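Local coordinates for protein Alpha/beta hydrolase (Legionella pneumophila subsp. pneumophila str. Philadelphia 1, PDB 4EZI) that is of unconfirmed function but has the alpha/beta-hydrolase fold and is probably a lipase- or esterase-like enzyme acting through a serine nucleophile, at residues L121-Q133 / Y221-K233. Sequence-based numbering, arbitrary orientation.
Sequences LGDNELTLHPYVQ and YLAYFFYSLQTYK
Leu-126 sets its CB 3.6 Å from Tyr-232 OH, where an irregular loop meets a helix whose side-chain hydroxyls bond to loop carbonyls. Tyr-232 OH donates to Leu-128 O (2.6 Å) in the carbonyl plane, on a lone pair, and takes a hydrogen from a water that also binds Thr-127 OG1. With CG anti to the backbone N (chi1 -177°), Leu-128 sets CD2 against both Tyr-227 and Thr-231, 3.6 Å from Tyr-227 CE2. Next, His-129 O accepts from Ser-228 OG (2.7 Å), with the donor tilted 16° from the carbonyl plane, while His-129 CB touches Tyr-224 OH, which is bonded to Arg-84 O. Of the imidazole nitrogens, ND1 bonds to Leu-119 O and NE2 to Glu-170, beside the putative nucleophile Ser-169. This loop follows strand 112-116 of the alpha/beta-hydrolase sheet, and helix 218-233 belongs to the helical insertion between strands 193-197 and 310-314, so the contact joins core to insertion; Tyr-221 touches the probable nucleophile elbow and Ser-His-Asp triad. Pro-130 lays CG against Tyr-232 CE2 at 3.8 Å. Tyr-131 and Tyr-224 form an offset stack, centroids 4.2 Å apart and planes at 19°, with Val-132 CG2 over the opposite face of the Tyr-131 ring. Tyr-131 OH passes 3.2 Å from Tyr-221 CD1 and bonds to Thr-83. Gln-133 extends NE2 to a water that donates to Tyr-131 O and Phe-225 O, bridging loop and helix.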
loop_
_atom_site.group_PDB
_atom_site.type_symbol
_atom_site.label_atom_id
_atom_site.label_comp_id
_atom_site.label_asym_id
_atom_site.label_seq_id
_atom_site.Cartn_x
_atom_site.Cartn_y
_atom_site.Cartn_z
ATOM N N LEU A 121 -7.012 -11.067 0.587
ATOM C CA LEU A 121 -5.929 -11.525 -0.277
ATOM C C LEU A 121 -5.082 -12.525 0.516
ATOM O O LEU A 121 -5.229 -12.687 1.728
ATOM C CB LEU A 121 -5.083 -10.367 -0.775
ATOM C CG LEU A 121 -5.847 -9.290 -1.536
ATOM C CD1 LEU A 121 -4.952 -8.070 -1.760
ATOM C CD2 LEU A 121 -6.422 -9.778 -2.864
ATOM N N GLY A 122 -4.164 -13.190 -0.171
ATOM C CA GLY A 122 -3.326 -14.196 0.490
ATOM C C GLY A 122 -4.163 -15.299 1.099
ATOM O O GLY A 122 -5.067 -15.837 0.453
ATOM N N ASP A 123 -3.874 -15.608 2.352
ATOM C CA ASP A 123 -4.566 -16.686 3.065
ATOM C C ASP A 123 -5.858 -16.227 3.726
ATOM O O ASP A 123 -6.581 -17.037 4.298
ATOM C CB ASP A 123 -3.671 -17.255 4.183
ATOM C CG ASP A 123 -2.365 -17.889 3.707
ATOM O OD1 ASP A 123 -2.205 -18.210 2.523
ATOM O OD2 ASP A 123 -1.502 -18.125 4.607
ATOM N N ASN A 124 -6.167 -14.926 3.698
ATOM C CA ASN A 124 -7.320 -14.417 4.453
ATOM C C ASN A 124 -8.630 -14.934 3.878
ATOM O O ASN A 124 -8.827 -14.951 2.678
ATOM C CB ASN A 124 -7.314 -12.900 4.440
ATOM C CG ASN A 124 -8.459 -12.315 5.223
ATOM O OD1 ASN A 124 -9.297 -11.614 4.665
ATOM N ND2 ASN A 124 -8.483 -12.556 6.534
ATOM N N GLU A 125 -9.548 -15.329 4.758
ATOM C CA GLU A 125 -10.757 -15.998 4.312
ATOM C C GLU A 125 -11.831 -15.055 3.767
ATOM O O GLU A 125 -12.762 -15.523 3.119
ATOM C CB GLU A 125 -11.332 -16.851 5.443
ATOM C CG GLU A 125 -11.961 -16.050 6.533
ATOM C CD GLU A 125 -12.722 -16.896 7.544
ATOM O OE1 GLU A 125 -13.221 -17.990 7.186
ATOM O OE2 GLU A 125 -12.846 -16.440 8.697
ATOM N N LEU A 126 -11.737 -13.748 4.024
ATOM C CA LEU A 126 -12.691 -12.836 3.405
ATOM C C LEU A 126 -12.538 -12.959 1.898
ATOM O O LEU A 126 -11.425 -13.082 1.373
ATOM C CB LEU A 126 -12.493 -11.392 3.858
ATOM C CG LEU A 126 -12.638 -11.116 5.348
ATOM C CD1 LEU A 126 -12.210 -9.707 5.738
ATOM C CD2 LEU A 126 -14.051 -11.377 5.826
ATOM N N THR A 127 -13.661 -12.901 1.196
ATOM C CA THR A 127 -13.678 -13.235 -0.219
ATOM C C THR A 127 -13.228 -12.102 -1.138
ATOM O O THR A 127 -12.935 -12.340 -2.281
ATOM C CB THR A 127 -15.064 -13.735 -0.660
ATOM O OG1 THR A 127 -16.023 -12.718 -0.409
ATOM C CG2 THR A 127 -15.437 -15.005 0.094
ATOM N N LEU A 128 -13.178 -10.883 -0.617
ATOM C CA LEU A 128 -12.930 -9.690 -1.440
ATOM C C LEU A 128 -12.072 -8.721 -0.647
ATOM O O LEU A 128 -12.326 -8.463 0.522
ATOM C CB LEU A 128 -14.264 -9.015 -1.785
ATOM C CG LEU A 128 -14.194 -7.801 -2.692
ATOM C CD1 LEU A 128 -13.567 -8.122 -4.041
ATOM C CD2 LEU A 128 -15.626 -7.269 -2.856
ATOM N N HIS A 129 -11.039 -8.171 -1.271
ATOM C CA HIS A 129 -10.240 -7.146 -0.622
ATOM C C HIS A 129 -11.064 -5.877 -0.414
ATOM O O HIS A 129 -11.674 -5.413 -1.362
ATOM C CB HIS A 129 -9.046 -6.851 -1.539
ATOM C CG HIS A 129 -8.185 -5.728 -1.084
ATOM N ND1 HIS A 129 -7.614 -5.666 0.164
ATOM C CD2 HIS A 129 -7.857 -4.565 -1.709
ATOM C CE1 HIS A 129 -6.974 -4.506 0.281
ATOM N NE2 HIS A 129 -7.091 -3.825 -0.845
ATOM N N PRO A 130 -11.053 -5.301 0.818
ATOM C CA PRO A 130 -11.648 -3.969 1.053
ATOM C C PRO A 130 -10.690 -2.897 0.532
ATOM O O PRO A 130 -9.712 -2.534 1.169
ATOM C CB PRO A 130 -11.826 -3.920 2.588
ATOM C CG PRO A 130 -11.533 -5.326 3.066
ATOM C CD PRO A 130 -10.575 -5.888 2.078
ATOM N N TYR A 131 -10.974 -2.417 -0.668
ATOM C CA TYR A 131 -10.012 -1.708 -1.505
ATOM C C TYR A 131 -10.020 -0.215 -1.204
ATOM O O TYR A 131 -11.050 0.464 -1.281
ATOM C CB TYR A 131 -10.359 -1.971 -2.961
ATOM C CG TYR A 131 -9.439 -1.327 -3.961
ATOM C CD1 TYR A 131 -8.052 -1.479 -3.909
ATOM C CD2 TYR A 131 -9.940 -0.552 -4.974
ATOM C CE1 TYR A 131 -7.215 -0.913 -4.850
ATOM C CE2 TYR A 131 -9.129 0.009 -5.938
ATOM C CZ TYR A 131 -7.775 -0.155 -5.864
ATOM O OH TYR A 131 -7.005 0.447 -6.829
ATOM N N VAL A 132 -8.867 0.329 -0.847
ATOM C CA VAL A 132 -8.763 1.760 -0.489
ATOM C C VAL A 132 -9.803 2.108 0.591
ATOM O O VAL A 132 -10.389 3.183 0.557
ATOM C CB VAL A 132 -8.807 2.736 -1.716
ATOM C CG1 VAL A 132 -8.078 4.043 -1.340
ATOM C CG2 VAL A 132 -8.180 2.112 -2.950
ATOM N N GLN A 133 -9.942 1.206 1.567
ATOM C CA GLN A 133 -10.761 1.422 2.760
ATOM C C GLN A 133 -9.826 1.676 3.932
ATOM O O GLN A 133 -9.111 0.775 4.393
ATOM C CB GLN A 133 -11.716 0.254 2.994
ATOM C CG GLN A 133 -12.788 0.158 1.886
ATOM C CD GLN A 133 -13.800 -0.966 2.077
ATOM O OE1 GLN A 133 -14.099 -1.358 3.207
ATOM N NE2 GLN A 133 -14.321 -1.500 0.976
ATOM N N TYR A 221 -9.624 0.257 -11.481
ATOM C CA TYR A 221 -9.570 0.775 -10.129
ATOM C C TYR A 221 -10.980 1.119 -9.620
ATOM O O TYR A 221 -11.334 0.852 -8.472
ATOM C CB TYR A 221 -8.712 2.032 -10.053
ATOM C CG TYR A 221 -7.242 1.920 -10.372
ATOM C CD1 TYR A 221 -6.500 0.814 -10.009
ATOM C CD2 TYR A 221 -6.585 2.966 -10.969
ATOM C CE1 TYR A 221 -5.121 0.764 -10.227
ATOM C CE2 TYR A 221 -5.216 2.933 -11.200
ATOM C CZ TYR A 221 -4.490 1.804 -10.836
ATOM O OH TYR A 221 -3.134 1.763 -11.045
ATOM N N LEU A 222 -11.755 1.819 -10.440
ATOM C CA LEU A 222 -13.079 2.271 -10.009
ATOM C C LEU A 222 -14.035 1.110 -9.843
ATOM O O LEU A 222 -14.848 1.104 -8.917
ATOM C CB LEU A 222 -13.647 3.315 -10.981
ATOM C CG LEU A 222 -12.895 4.648 -10.945
ATOM C CD1 LEU A 222 -13.336 5.514 -12.119
ATOM C CD2 LEU A 222 -13.070 5.392 -9.634
ATOM N N ALA A 223 -13.959 0.145 -10.748
ATOM C CA ALA A 223 -14.780 -1.063 -10.620
ATOM C C ALA A 223 -14.476 -1.768 -9.275
ATOM O O ALA A 223 -15.383 -2.105 -8.508
ATOM C CB ALA A 223 -14.496 -1.991 -11.789
ATOM N N TYR A 224 -13.192 -1.928 -8.988
ATOM C CA TYR A 224 -12.779 -2.580 -7.740
ATOM C C TYR A 224 -13.274 -1.795 -6.532
ATOM O O TYR A 224 -13.811 -2.335 -5.561
ATOM C CB TYR A 224 -11.253 -2.694 -7.745
ATOM C CG TYR A 224 -10.539 -3.671 -6.832
ATOM C CD1 TYR A 224 -11.195 -4.646 -6.097
ATOM C CD2 TYR A 224 -9.162 -3.665 -6.790
ATOM C CE1 TYR A 224 -10.486 -5.601 -5.389
ATOM C CE2 TYR A 224 -8.442 -4.638 -6.077
ATOM C CZ TYR A 224 -9.104 -5.589 -5.374
ATOM O OH TYR A 224 -8.409 -6.562 -4.699
ATOM N N PHE A 225 -13.089 -0.475 -6.576
ATOM C CA PHE A 225 -13.412 0.349 -5.449
ATOM C C PHE A 225 -14.900 0.312 -5.104
ATOM O O PHE A 225 -15.281 0.071 -3.970
ATOM C CB PHE A 225 -12.959 1.812 -5.681
ATOM C CG PHE A 225 -13.253 2.701 -4.504
ATOM C CD1 PHE A 225 -12.459 2.637 -3.371
ATOM C CD2 PHE A 225 -14.356 3.530 -4.484
ATOM C CE1 PHE A 225 -12.737 3.369 -2.252
ATOM C CE2 PHE A 225 -14.633 4.277 -3.349
ATOM C CZ PHE A 225 -13.819 4.195 -2.241
ATOM N N PHE A 226 -15.746 0.580 -6.088
ATOM C CA PHE A 226 -17.174 0.623 -5.805
ATOM C C PHE A 226 -17.772 -0.754 -5.580
ATOM O O PHE A 226 -18.695 -0.910 -4.779
ATOM C CB PHE A 226 -17.933 1.454 -6.853
ATOM C CG PHE A 226 -17.640 2.924 -6.744
ATOM C CD1 PHE A 226 -18.123 3.650 -5.669
ATOM C CD2 PHE A 226 -16.869 3.551 -7.672
ATOM C CE1 PHE A 226 -17.840 5.011 -5.535
ATOM C CE2 PHE A 226 -16.587 4.911 -7.555
ATOM C CZ PHE A 226 -17.060 5.633 -6.486
ATOM N N TYR A 227 -17.247 -1.787 -6.256
ATOM C CA TYR A 227 -17.718 -3.143 -5.986
ATOM C C TYR A 227 -17.417 -3.533 -4.535
ATOM O O TYR A 227 -18.279 -4.047 -3.804
ATOM C CB TYR A 227 -17.116 -4.131 -6.989
ATOM C CG TYR A 227 -17.471 -5.559 -6.699
ATOM C CD1 TYR A 227 -18.782 -5.973 -6.611
ATOM C CD2 TYR A 227 -16.497 -6.502 -6.478
ATOM C CE1 TYR A 227 -19.122 -7.292 -6.316
ATOM C CE2 TYR A 227 -16.816 -7.817 -6.183
ATOM C CZ TYR A 227 -18.138 -8.207 -6.084
ATOM O OH TYR A 227 -18.469 -9.521 -5.789
ATOM N N SER A 228 -16.191 -3.263 -4.100
ATOM C CA SER A 228 -15.773 -3.602 -2.751
ATOM C C SER A 228 -16.496 -2.751 -1.706
ATOM O O SER A 228 -16.913 -3.261 -0.660
ATOM C CB SER A 228 -14.247 -3.423 -2.658
ATOM O OG SER A 228 -13.792 -3.736 -1.348
ATOM N N LEU A 229 -16.650 -1.451 -1.965
ATOM C CA LEU A 229 -17.317 -0.607 -0.989
ATOM C C LEU A 229 -18.789 -0.987 -0.826
ATOM O O LEU A 229 -19.295 -1.053 0.296
ATOM C CB LEU A 229 -17.152 0.877 -1.321
ATOM C CG LEU A 229 -17.417 1.828 -0.154
ATOM C CD1 LEU A 229 -16.358 1.665 0.957
ATOM C CD2 LEU A 229 -17.429 3.259 -0.650
ATOM N N GLN A 230 -19.484 -1.211 -1.936
ATOM C CA GLN A 230 -20.881 -1.617 -1.839
ATOM C C GLN A 230 -20.979 -2.986 -1.163
ATOM O O GLN A 230 -21.894 -3.208 -0.360
ATOM C CB GLN A 230 -21.531 -1.631 -3.224
ATOM C CG GLN A 230 -22.959 -2.140 -3.242
ATOM C CD GLN A 230 -23.947 -1.255 -2.484
ATOM O OE1 GLN A 230 -23.647 -0.122 -2.129
ATOM N NE2 GLN A 230 -25.141 -1.795 -2.218
ATOM N N THR A 231 -20.078 -3.910 -1.472
ATOM C CA THR A 231 -20.074 -5.232 -0.820
ATOM C C THR A 231 -20.010 -5.126 0.696
ATOM O O THR A 231 -20.813 -5.737 1.405
ATOM C CB THR A 231 -18.915 -6.110 -1.336
ATOM O OG1 THR A 231 -19.133 -6.425 -2.716
ATOM C CG2 THR A 231 -18.769 -7.394 -0.520
ATOM N N TYR A 232 -19.087 -4.311 1.194
ATOM C CA TYR A 232 -18.852 -4.264 2.639
ATOM C C TYR A 232 -19.752 -3.277 3.375
ATOM O O TYR A 232 -20.058 -3.507 4.540
ATOM C CB TYR A 232 -17.377 -3.949 2.943
ATOM C CG TYR A 232 -16.507 -5.163 2.738
ATOM C CD1 TYR A 232 -16.607 -6.223 3.626
ATOM C CD2 TYR A 232 -15.626 -5.281 1.661
ATOM C CE1 TYR A 232 -15.872 -7.375 3.446
ATOM C CE2 TYR A 232 -14.869 -6.439 1.500
ATOM C CZ TYR A 232 -14.983 -7.470 2.417
ATOM O OH TYR A 232 -14.267 -8.637 2.305
ATOM N N LYS A 233 -20.177 -2.209 2.715
ATOM C CA LYS A 233 -20.874 -1.093 3.397
ATOM C C LYS A 233 -22.296 -0.828 2.911
ATOM O O LYS A 233 -23.053 -0.154 3.597
ATOM C CB LYS A 233 -20.063 0.190 3.280
ATOM C CG LYS A 233 -18.649 0.075 3.787
ATOM C CD LYS A 233 -18.576 -0.328 5.275
ATOM C CE LYS A 233 -17.137 -0.439 5.786
ATOM N NZ LYS A 233 -17.099 -1.078 7.135
HETATM O O HOH W 1 -16.359 -10.498 1.612
HETATM O O HOH W 2 -10.160 -9.193 -3.771
HETATM O O HOH W 3 -13.620 -0.328 -1.604
#